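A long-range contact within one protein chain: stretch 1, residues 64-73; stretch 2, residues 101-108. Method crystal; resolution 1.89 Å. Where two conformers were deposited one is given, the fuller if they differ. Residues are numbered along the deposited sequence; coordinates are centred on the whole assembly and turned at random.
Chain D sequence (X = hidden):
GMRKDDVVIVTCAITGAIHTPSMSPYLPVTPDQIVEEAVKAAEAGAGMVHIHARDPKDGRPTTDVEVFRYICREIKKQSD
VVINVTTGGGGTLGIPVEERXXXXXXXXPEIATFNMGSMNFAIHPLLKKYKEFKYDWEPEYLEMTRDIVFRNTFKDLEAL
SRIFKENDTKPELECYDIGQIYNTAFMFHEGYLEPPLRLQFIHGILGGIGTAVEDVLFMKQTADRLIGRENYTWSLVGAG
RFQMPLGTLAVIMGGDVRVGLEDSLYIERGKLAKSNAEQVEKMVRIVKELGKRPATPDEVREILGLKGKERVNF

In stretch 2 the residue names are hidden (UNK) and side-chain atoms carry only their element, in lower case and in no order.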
# COMPACT_ATOMS: atom_id res chain seq x y z
N ASP D 64 13.80 -34.62 -19.95
CA ASP D 64 13.58 -36.05 -20.25
C ASP D 64 12.49 -36.70 -19.37
O ASP D 64 12.66 -36.89 -18.19
CB ASP D 64 14.91 -36.78 -20.12
CG ASP D 64 14.83 -38.29 -20.43
OD1 ASP D 64 13.76 -38.90 -20.61
OD2 ASP D 64 15.92 -38.88 -20.51
N VAL D 65 11.34 -37.02 -19.97
CA VAL D 65 10.21 -37.52 -19.19
C VAL D 65 10.48 -38.90 -18.60
O VAL D 65 9.87 -39.28 -17.61
CB VAL D 65 8.85 -37.53 -19.98
CG1 VAL D 65 8.48 -36.12 -20.45
CG2 VAL D 65 8.90 -38.51 -21.14
N GLU D 66 11.39 -39.68 -19.20
CA GLU D 66 11.77 -40.94 -18.57
C GLU D 66 12.52 -40.76 -17.25
O GLU D 66 12.37 -41.61 -16.35
CB GLU D 66 12.53 -41.85 -19.51
CG GLU D 66 11.61 -42.46 -20.63
CD GLU D 66 10.08 -42.41 -20.37
OE1 GLU D 66 9.58 -42.91 -19.32
OE2 GLU D 66 9.36 -41.88 -21.27
N VAL D 67 13.25 -39.66 -17.13
CA VAL D 67 13.93 -39.34 -15.87
C VAL D 67 12.91 -38.86 -14.84
O VAL D 67 12.87 -39.32 -13.68
CB VAL D 67 15.08 -38.30 -16.08
CG1 VAL D 67 15.77 -37.96 -14.76
CG2 VAL D 67 16.13 -38.87 -17.12
N PHE D 68 12.05 -37.95 -15.25
CA PHE D 68 10.85 -37.70 -14.43
C PHE D 68 10.09 -38.95 -14.02
O PHE D 68 9.68 -39.08 -12.85
CB PHE D 68 9.88 -36.78 -15.15
CG PHE D 68 10.24 -35.35 -15.04
CD1 PHE D 68 9.99 -34.65 -13.86
CD2 PHE D 68 10.81 -34.69 -16.11
CE1 PHE D 68 10.29 -33.32 -13.74
CE2 PHE D 68 11.12 -33.35 -16.02
CZ PHE D 68 10.86 -32.65 -14.82
N ARG D 69 9.87 -39.85 -14.96
CA ARG D 69 9.04 -41.02 -14.66
C ARG D 69 9.71 -41.85 -13.57
O ARG D 69 9.04 -42.27 -12.60
CB ARG D 69 8.74 -41.86 -15.89
CG ARG D 69 7.67 -42.93 -15.60
CD ARG D 69 7.39 -43.81 -16.75
NE ARG D 69 7.24 -43.11 -18.02
CZ ARG D 69 6.13 -42.50 -18.43
NH1 ARG D 69 5.03 -42.47 -17.68
NH2 ARG D 69 6.12 -41.92 -19.63
N TYR D 70 11.01 -42.03 -13.70
CA TYR D 70 11.78 -42.76 -12.71
C TYR D 70 11.72 -42.11 -11.34
O TYR D 70 11.40 -42.78 -10.36
CB TYR D 70 13.23 -42.95 -13.18
CG TYR D 70 14.11 -43.62 -12.17
CD1 TYR D 70 14.22 -45.03 -12.12
CD2 TYR D 70 14.84 -42.87 -11.28
CE1 TYR D 70 15.06 -45.64 -11.17
CE2 TYR D 70 15.64 -43.45 -10.34
CZ TYR D 70 15.75 -44.83 -10.26
OH TYR D 70 16.59 -45.37 -9.31
N ILE D 71 12.04 -40.82 -11.27
CA ILE D 71 12.05 -40.07 -10.01
C ILE D 71 10.70 -40.12 -9.30
O ILE D 71 10.59 -40.46 -8.11
CB ILE D 71 12.44 -38.60 -10.23
CG1 ILE D 71 13.87 -38.51 -10.75
CG2 ILE D 71 12.32 -37.82 -8.94
CD1 ILE D 71 14.32 -37.14 -11.13
N CYS D 72 9.64 -39.88 -10.05
CA CYS D 72 8.29 -39.80 -9.45
C CYS D 72 7.82 -41.16 -8.99
O CYS D 72 7.26 -41.29 -7.91
CB CYS D 72 7.30 -39.15 -10.41
SG CYS D 72 7.75 -37.45 -10.70
N ARG D 73 8.10 -42.19 -9.78
CA ARG D 73 7.69 -43.53 -9.41
C ARG D 73 8.39 -43.98 -8.12
O ARG D 73 7.77 -44.58 -7.24
CB ARG D 73 7.99 -44.53 -10.53
CG ARG D 73 7.58 -45.98 -10.18
CD ARG D 73 7.83 -46.96 -11.35
NE ARG D 73 9.19 -46.83 -11.88
CZ ARG D 73 9.51 -46.47 -13.13
NH1 ARG D 73 8.59 -46.24 -14.06
NH2 ARG D 73 10.80 -46.39 -13.47
N UNK D 101 5.89 -29.02 -21.41
CA UNK D 101 4.58 -29.51 -20.94
C UNK D 101 4.39 -31.03 -21.07
O UNK D 101 3.46 -31.58 -20.47
c UNK D 101 3.45 -28.81 -21.67
N UNK D 102 5.25 -31.70 -21.82
CA UNK D 102 5.05 -33.14 -22.16
C UNK D 102 5.02 -34.08 -20.96
O UNK D 102 4.47 -35.18 -21.02
c UNK D 102 7.09 -33.56 -25.39
c UNK D 102 6.06 -32.99 -24.44
c UNK D 102 6.64 -33.40 -26.88
c UNK D 102 6.15 -33.62 -23.10
n UNK D 102 7.87 -33.20 -27.72
N UNK D 103 5.64 -33.65 -19.87
CA UNK D 103 5.62 -34.39 -18.64
C UNK D 103 4.18 -34.58 -18.14
O UNK D 103 3.91 -35.58 -17.50
c UNK D 103 5.90 -32.44 -16.97
c UNK D 103 6.53 -33.71 -17.55
c UNK D 103 6.84 -34.68 -16.46
N UNK D 104 3.26 -33.66 -18.48
CA UNK D 104 1.89 -33.70 -17.93
C UNK D 104 1.06 -34.85 -18.55
O UNK D 104 0.50 -35.65 -17.80
c UNK D 104 1.21 -32.31 -17.92
c UNK D 104 -0.25 -32.39 -17.49
c UNK D 104 1.99 -31.35 -16.96
N UNK D 105 1.07 -35.01 -19.87
CA UNK D 105 0.38 -36.16 -20.45
C UNK D 105 1.11 -37.49 -20.24
O UNK D 105 0.47 -38.54 -20.12
c UNK D 105 0.31 -35.80 -21.94
c UNK D 105 1.34 -34.75 -22.12
c UNK D 105 1.27 -33.97 -20.89
N UNK D 106 2.44 -37.45 -20.16
CA UNK D 106 3.22 -38.65 -19.85
C UNK D 106 2.95 -39.18 -18.44
O UNK D 106 2.69 -40.38 -18.23
c UNK D 106 4.69 -38.41 -20.09
N UNK D 107 3.03 -38.29 -17.45
CA UNK D 107 2.93 -38.69 -16.04
C UNK D 107 1.56 -38.46 -15.40
O UNK D 107 1.28 -39.07 -14.37
c UNK D 107 6.32 -37.92 -14.16
c UNK D 107 5.43 -38.65 -15.14
c UNK D 107 6.02 -38.67 -16.47
c UNK D 107 4.02 -38.01 -15.17
N UNK D 108 0.74 -37.60 -15.97
CA UNK D 108 -0.55 -37.21 -15.35
C UNK D 108 -0.44 -36.98 -13.85
O UNK D 108 -1.09 -37.65 -13.06
c UNK D 108 -1.62 -38.26 -15.68
c UNK D 108 -3.41 -39.60 -18.73
c UNK D 108 -2.79 -39.63 -17.38
c UNK D 108 -1.80 -38.51 -17.15
n UNK D 108 -2.40 -39.50 -19.82

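Position 101 carries a single side-chain carbon and no more. It stays out of reach of stretch 1. One carbon beyond CA means Ala 101.

Position 102 has four carbons in a row ending in a nitrogen. Its CB lies 4.3 Å from CG1 of Val 65, but the chain then leads away, so only its base takes part. This is Lys 102.

Position 103 has three carbons, one carrying the other two. The fork is at CB, and CB points toward stretch 1. CG1 of Val 65 packs on the backbone here, 3.8 Å from CA. One of the two end carbons lies over a face of the Phe 68 ring. Branching at CB with carbon alone gives Val 103. The methyl over the ring is CG2 of Val 103, 3.7 Å from CG of Phe 68 and 4.1 Å from the ring centroid, a CH-pi contact.

Position 104 shows the same three-carbon fork. It points away from stretch 1 and touches nothing there. This is Val 104.

Position 105 has three carbons that close a ring onto the backbone N. Only proline does this, so the residue is Pro 105. It is out of reach of stretch 1.

Position 106 has one side-chain carbon, directed toward stretch 1. This CB lies 4.3 Å from CB of Val 65 and 3.8 Å from NH2 of Arg 69. The residue is Ala 106. Its backbone O accepts a hydrogen bond from NH1 of Arg 69 at 3.2 Å.

Position 107 has four carbons, forked at the second. The end of the chain sits among Val 65, Phe 68, Arg 69 and Cys 72. A fork one carbon beyond CB is Leu 107. CD2 of Leu 107 is 3.8 Å from SG of Cys 72 and 3.9 Å from CB of Phe 68. CD1 of Leu 107 lies over a face of the Arg 69 guanidinium.

Position 108 again has four carbons in a row and a nitrogen. It does not reach stretch 1. This is Lys 108, which leaves the helix with positive phi.

The two helices cross at -50°. Val 103 and Leu 107, one turn apart, supply much of the apolar packing, with Leu 107 as a knob in a hole. Arg 69 adds the polar link to Ala 106, while its NE forms a salt bridge with OE1 of Glu 66 at 2.7 Å.

Stretch 2 (101-108) AKVVPALK
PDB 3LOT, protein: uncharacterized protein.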